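Neutral ceramidase (Pseudomonas aeruginosa, PDB 2ZXC) hydrolyses the N-acyl linkage of ceramides, using zinc, to give sphingosine and a free fatty acid, and also catalyses the reverse synthesis. Local coordinates at residues Leu307-Glu312 and Gln472-Gln477; Leu321-Ile326 and Gln365-Cys370. All coordinates share one frame; numbering follows the deposited sequence.

Contact 1: Leu307-Glu312 and Gln472-Gln477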
loop_
_atom_site.group_PDB
_atom_site.type_symbol
_atom_site.label_atom_id
_atom_site.label_comp_id
_atom_site.label_asym_id
_atom_site.label_seq_id
_atom_site.Cartn_x
_atom_site.Cartn_y
_atom_site.Cartn_z
ATOM N N LEU A 307 26.149 0.570 -10.386
ATOM C CA LEU A 307 25.819 1.850 -11.001
ATOM C C LEU A 307 26.842 2.922 -10.603
ATOM O O LEU A 307 27.114 3.129 -9.415
ATOM C CB LEU A 307 24.413 2.287 -10.563
ATOM C CG LEU A 307 23.677 3.397 -11.323
ATOM C CD1 LEU A 307 22.350 3.663 -10.642
ATOM C CD2 LEU A 307 24.492 4.663 -11.349
ATOM N N PRO A 308 27.420 3.618 -11.597
ATOM C CA PRO A 308 28.410 4.673 -11.348
ATOM C C PRO A 308 27.774 5.887 -10.665
ATOM O O PRO A 308 26.782 6.427 -11.149
ATOM C CB PRO A 308 28.914 5.020 -12.751
ATOM C CG PRO A 308 28.654 3.771 -13.546
ATOM C CD PRO A 308 27.297 3.350 -13.040
ATOM N N ILE A 309 28.350 6.314 -9.545
ATOM C CA ILE A 309 27.835 7.467 -8.816
ATOM C C ILE A 309 28.877 8.580 -8.864
ATOM O O ILE A 309 29.982 8.424 -8.348
ATOM C CB ILE A 309 27.557 7.111 -7.355
ATOM C CG1 ILE A 309 26.821 5.771 -7.280
ATOM C CG2 ILE A 309 26.721 8.201 -6.708
ATOM C CD1 ILE A 309 26.750 5.187 -5.873
ATOM N N ARG A 310 28.529 9.704 -9.483
ATOM C CA ARG A 310 29.467 10.814 -9.610
ATOM C C ARG A 310 29.908 11.361 -8.249
ATOM O O ARG A 310 29.118 11.433 -7.304
ATOM C CB ARG A 310 28.863 11.910 -10.494
ATOM C CG ARG A 310 28.484 11.394 -11.888
ATOM C CD ARG A 310 28.205 12.513 -12.885
ATOM N NE ARG A 310 27.087 13.372 -12.495
ATOM C CZ ARG A 310 25.804 13.103 -12.718
ATOM N NH1 ARG A 310 25.444 11.984 -13.339
ATOM N NH2 ARG A 310 24.874 13.968 -12.327
ATOM N N PRO A 311 31.188 11.755 -8.140
ATOM C CA PRO A 311 31.781 12.285 -6.912
ATOM C C PRO A 311 31.022 13.404 -6.222
ATOM O O PRO A 311 31.146 13.580 -5.008
ATOM C CB PRO A 311 33.177 12.719 -7.360
ATOM C CG PRO A 311 32.973 13.084 -8.796
ATOM C CD PRO A 311 32.104 11.952 -9.279
ATOM N N GLU A 312 30.235 14.163 -6.972
ATOM C CA GLU A 312 29.511 15.253 -6.338
ATOM C C GLU A 312 28.357 14.787 -5.449
ATOM O O GLU A 312 27.843 15.561 -4.649
ATOM C CB GLU A 312 29.008 16.267 -7.379
ATOM C CG GLU A 312 28.018 15.742 -8.416
ATOM C CD GLU A 312 28.688 15.321 -9.711
ATOM O OE1 GLU A 312 28.016 15.359 -10.770
ATOM O OE2 GLU A 312 29.882 14.945 -9.671
ATOM N N GLN A 472 21.457 6.168 -1.253
ATOM C CA GLN A 472 20.739 7.437 -1.221
ATOM C C GLN A 472 21.293 8.371 -2.282
ATOM O O GLN A 472 20.533 8.991 -3.020
ATOM C CB GLN A 472 20.858 8.076 0.164
ATOM C CG GLN A 472 19.919 9.253 0.419
ATOM C CD GLN A 472 20.376 10.532 -0.262
ATOM O OE1 GLN A 472 21.575 10.821 -0.325
ATOM N NE2 GLN A 472 19.423 11.313 -0.760
ATOM N N ALA A 473 22.620 8.447 -2.369
ATOM C CA ALA A 473 23.284 9.303 -3.346
ATOM C C ALA A 473 22.899 8.916 -4.773
ATOM O O ALA A 473 22.653 9.783 -5.611
ATOM C CB ALA A 473 24.804 9.221 -3.172
ATOM N N ALA A 474 22.856 7.614 -5.048
ATOM C CA ALA A 474 22.506 7.128 -6.380
ATOM C C ALA A 474 21.112 7.612 -6.765
ATOM O O ALA A 474 20.902 8.118 -7.870
ATOM C CB ALA A 474 22.567 5.593 -6.422
ATOM N N TYR A 475 20.159 7.452 -5.852
ATOM C CA TYR A 475 18.797 7.894 -6.101
ATOM C C TYR A 475 18.754 9.398 -6.323
ATOM O O TYR A 475 18.012 9.891 -7.174
ATOM C CB TYR A 475 17.896 7.535 -4.923
ATOM C CG TYR A 475 17.322 6.144 -4.984
ATOM C CD1 TYR A 475 16.343 5.817 -5.918
ATOM C CD2 TYR A 475 17.728 5.162 -4.087
ATOM C CE1 TYR A 475 15.776 4.544 -5.957
ATOM C CE2 TYR A 475 17.168 3.887 -4.118
ATOM C CZ TYR A 475 16.194 3.587 -5.053
ATOM O OH TYR A 475 15.638 2.328 -5.078
ATOM N N GLN A 476 19.541 10.135 -5.550
ATOM C CA GLN A 476 19.562 11.581 -5.707
ATOM C C GLN A 476 20.155 11.917 -7.070
ATOM O O GLN A 476 19.742 12.874 -7.714
ATOM C CB GLN A 476 20.381 12.240 -4.597
ATOM C CG GLN A 476 20.231 13.753 -4.556
ATOM C CD GLN A 476 20.775 14.352 -3.280
ATOM O OE1 GLN A 476 20.418 13.920 -2.186
ATOM N NE2 GLN A 476 21.634 15.357 -3.410
ATOM N N GLN A 477 21.113 11.118 -7.520
ATOM C CA GLN A 477 21.720 11.369 -8.824
ATOM C C GLN A 477 20.747 11.029 -9.948
ATOM O O GLN A 477 20.715 11.701 -10.979
ATOM C CB GLN A 477 22.985 10.535 -9.000
ATOM C CG GLN A 477 23.722 10.819 -10.295
ATOM C CD GLN A 477 24.883 9.874 -10.515
ATOM O OE1 GLN A 477 24.744 8.845 -11.179
ATOM N NE2 GLN A 477 26.037 10.213 -9.948
#

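Contact 2: Leu321-Ile326 and Gln365-Cys370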
loop_
_atom_site.group_PDB
_atom_site.type_symbol
_atom_site.label_atom_id
_atom_site.label_comp_id
_atom_site.label_asym_id
_atom_site.label_seq_id
_atom_site.Cartn_x
_atom_site.Cartn_y
_atom_site.Cartn_z
ATOM N N LEU A 321 27.539 1.423 -6.923
ATOM C CA LEU A 321 26.613 0.767 -6.008
ATOM C C LEU A 321 27.025 -0.689 -5.797
ATOM O O LEU A 321 27.542 -1.326 -6.710
ATOM C CB LEU A 321 25.205 0.819 -6.604
ATOM C CG LEU A 321 24.075 1.543 -5.874
ATOM C CD1 LEU A 321 24.585 2.783 -5.162
ATOM C CD2 LEU A 321 23.000 1.890 -6.887
ATOM N N CYS A 322 26.799 -1.214 -4.597
ATOM C CA CYS A 322 27.126 -2.609 -4.318
ATOM C C CYS A 322 25.938 -3.440 -4.779
ATOM O O CYS A 322 24.847 -2.905 -4.996
ATOM C CB CYS A 322 27.290 -2.863 -2.809
ATOM S SG CYS A 322 27.952 -1.527 -1.783
ATOM N N THR A 323 26.138 -4.745 -4.931
ATOM C CA THR A 323 25.022 -5.609 -5.286
ATOM C C THR A 323 24.265 -5.721 -3.967
ATOM O O THR A 323 24.853 -5.531 -2.907
ATOM C CB THR A 323 25.483 -7.004 -5.743
ATOM O OG1 THR A 323 26.575 -7.438 -4.930
ATOM C CG2 THR A 323 25.907 -6.973 -7.196
ATOM N N ALA A 324 22.974 -6.023 -4.033
ATOM C CA ALA A 324 22.124 -6.110 -2.850
ATOM C C ALA A 324 22.552 -7.039 -1.712
ATOM O O ALA A 324 23.013 -8.161 -1.932
ATOM C CB ALA A 324 20.714 -6.458 -3.278
ATOM N N ALA A 325 22.382 -6.553 -0.486
ATOM C CA ALA A 325 22.708 -7.318 0.712
ATOM C C ALA A 325 21.935 -6.759 1.892
ATOM O O ALA A 325 21.714 -5.553 1.981
ATOM C CB ALA A 325 24.202 -7.246 1.010
ATOM N N ILE A 326 21.522 -7.635 2.797
ATOM C CA ILE A 326 20.818 -7.195 3.986
ATOM C C ILE A 326 21.668 -7.483 5.206
ATOM O O ILE A 326 22.231 -8.565 5.343
ATOM C CB ILE A 326 19.456 -7.880 4.116
ATOM C CG1 ILE A 326 18.557 -7.398 2.983
ATOM C CG2 ILE A 326 18.807 -7.532 5.444
ATOM C CD1 ILE A 326 17.135 -7.818 3.130
ATOM N N GLN A 365 34.568 -10.778 -0.955
ATOM C CA GLN A 365 35.234 -9.780 -0.141
ATOM C C GLN A 365 34.988 -8.371 -0.699
ATOM O O GLN A 365 34.982 -7.397 0.052
ATOM C CB GLN A 365 36.731 -10.103 -0.060
ATOM C CG GLN A 365 37.611 -8.926 0.283
ATOM C CD GLN A 365 37.874 -8.046 -0.921
ATOM O OE1 GLN A 365 38.155 -6.855 -0.782
ATOM N NE2 GLN A 365 37.797 -8.633 -2.116
ATOM N N GLU A 366 34.769 -8.267 -2.007
ATOM C CA GLU A 366 34.519 -6.964 -2.619
ATOM C C GLU A 366 33.180 -6.420 -2.139
ATOM O O GLU A 366 33.025 -5.220 -1.932
ATOM C CB GLU A 366 34.494 -7.064 -4.148
ATOM C CG GLU A 366 35.644 -7.854 -4.745
ATOM C CD GLU A 366 35.378 -9.355 -4.757
ATOM O OE1 GLU A 366 34.538 -9.802 -5.572
ATOM O OE2 GLU A 366 36.004 -10.078 -3.951
ATOM N N LEU A 367 32.220 -7.318 -1.971
ATOM C CA LEU A 367 30.884 -6.951 -1.518
ATOM C C LEU A 367 30.949 -6.496 -0.058
ATOM O O LEU A 367 30.342 -5.491 0.327
ATOM C CB LEU A 367 29.948 -8.158 -1.642
ATOM C CG LEU A 367 28.428 -7.968 -1.725
ATOM C CD1 LEU A 367 27.777 -8.930 -0.760
ATOM C CD2 LEU A 367 28.019 -6.538 -1.417
ATOM N N VAL A 368 31.696 -7.236 0.753
ATOM C CA VAL A 368 31.820 -6.901 2.166
ATOM C C VAL A 368 32.305 -5.468 2.386
ATOM O O VAL A 368 31.705 -4.731 3.163
ATOM C CB VAL A 368 32.773 -7.868 2.904
ATOM C CG1 VAL A 368 32.867 -7.477 4.375
ATOM C CG2 VAL A 368 32.266 -9.298 2.772
ATOM N N GLN A 369 33.374 -5.049 1.719
ATOM C CA GLN A 369 33.819 -3.682 1.958
ATOM C C GLN A 369 33.018 -2.611 1.247
ATOM O O GLN A 369 32.909 -1.492 1.745
ATOM C CB GLN A 369 35.304 -3.505 1.656
ATOM C CG GLN A 369 35.896 -4.441 0.650
ATOM C CD GLN A 369 37.291 -4.856 1.065
ATOM O OE1 GLN A 369 37.469 -5.512 2.094
ATOM N NE2 GLN A 369 38.290 -4.464 0.282
ATOM N N CYS A 370 32.451 -2.936 0.093
ATOM C CA CYS A 370 31.645 -1.954 -0.605
ATOM C C CYS A 370 30.479 -1.598 0.321
ATOM O O CYS A 370 30.087 -0.431 0.431
ATOM C CB CYS A 370 31.122 -2.530 -1.922
ATOM S SG CYS A 370 30.326 -1.307 -2.985
#

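Contact 1: Leu307-Glu312 and Gln472-Gln477
Arg310 and Ile309 lie against one side of helix 471-488, where they meet Gln477, Ala473 and Ala474. Ile309 belongs to a small antiparallel ribbon, strand 308-309 paired with strand 319-320, which packs on the helix near its N-terminal end, and Arg310 follows directly after it. The Arg310 side chain can be followed outward from the backbone. Its CB and CG pass beside the amide end of Gln477. The chain then bends at chi3 (-61°), and this turn brings the guanidinium back over the Gln477 side chain. NE donates in the guanidinium plane to Glu312 OE1, with Arg310 NE 2.8 Å from Glu312 OE1, in a salt bridge that meets the oxygen from above the carboxylate plane. Arg310 CZ rides above the aliphatic part of the glutamine, 3.9 Å from Gln477 CG. The guanidinium and amide planes are stacked only 12° apart. NH2 finishes the chain in a second salt bridge, to Asp481 one helical turn beyond Gln477. Glu312 at its edge, Asp481 at NH2 and Gln477 over one face together would restrict the rotation of the guanidinium. Gln477 meets it at full stretch: its CG is anti to the backbone N (chi1 -176°) and the chain stays extended beyond. Ile309, the last residue of the strand, makes the apolar half of the contact. Its two branches are divided between successive alanines of the helix, while Leu321 and Trp470 also pack on this isoleucine. Ile309 CG2 lies 4.1 Å from Ala473 CB, and Ile309 CD1 reaches 4.2 Å from Ala474 CB.

Contact 2: Leu321-Ile326 and Gln365-Cys370
Cys322 and Cys370 point their CB atoms at each other, and their sulfurs face across the contact with Cys322 SG 2.7 Å from Cys370 SG. Each sulfur also lies close to the other residue's methylene: Cys370 CB is 3.3 Å from Cys322 SG. Cys370 SG is anti to its backbone N (chi1 -171°), which swings it off helix 365-370 toward the extended loop 321-326. The pair is consistent with an inferred disulfide tying this short helix to the loop between strands 319-320 and 326-327, although the modelled separation is longer than a normal covalent S-S bond. One turn earlier on the helix, Leu367 brings its branched end to the same chain, crossing Thr323 at a slant. Its CG lies 3.7 Å from Thr323 OG1. Its CD2 methyl is set between backbone and side chain, 3.6 Å from Thr323 O and near Cys322 CB. The other methyl, Leu367 CD1, turns to Ala325, at 4.3 Å from Ala325 CB. Ile376 packs on both Leu367 and Ala325, and Thr323 O receives a weak hydrogen bond from Gln371 NE2.

The two contacts have centres about 16 Å apart and fall on the same side of the chain's centre, within the N-terminal ceramidase region of the chain. Along the chain the order is 307-312, 321-326, 365-370, 472-477, so contact 2 closes wholly between the two halves of contact 1. The small ribbon of strands 308-309 and 319-320 joins them: Leu307 O lies 3.0 Å from Leu321 N, a probable hydrogen bond, and Leu321 CD1 packs on both Ile309 and Ala474. Helix 365-370 is thus linked through loop 321-326 and the ribbon to helix 471-488, in a peripheral region away from the zinc, magnesium and substrate sites.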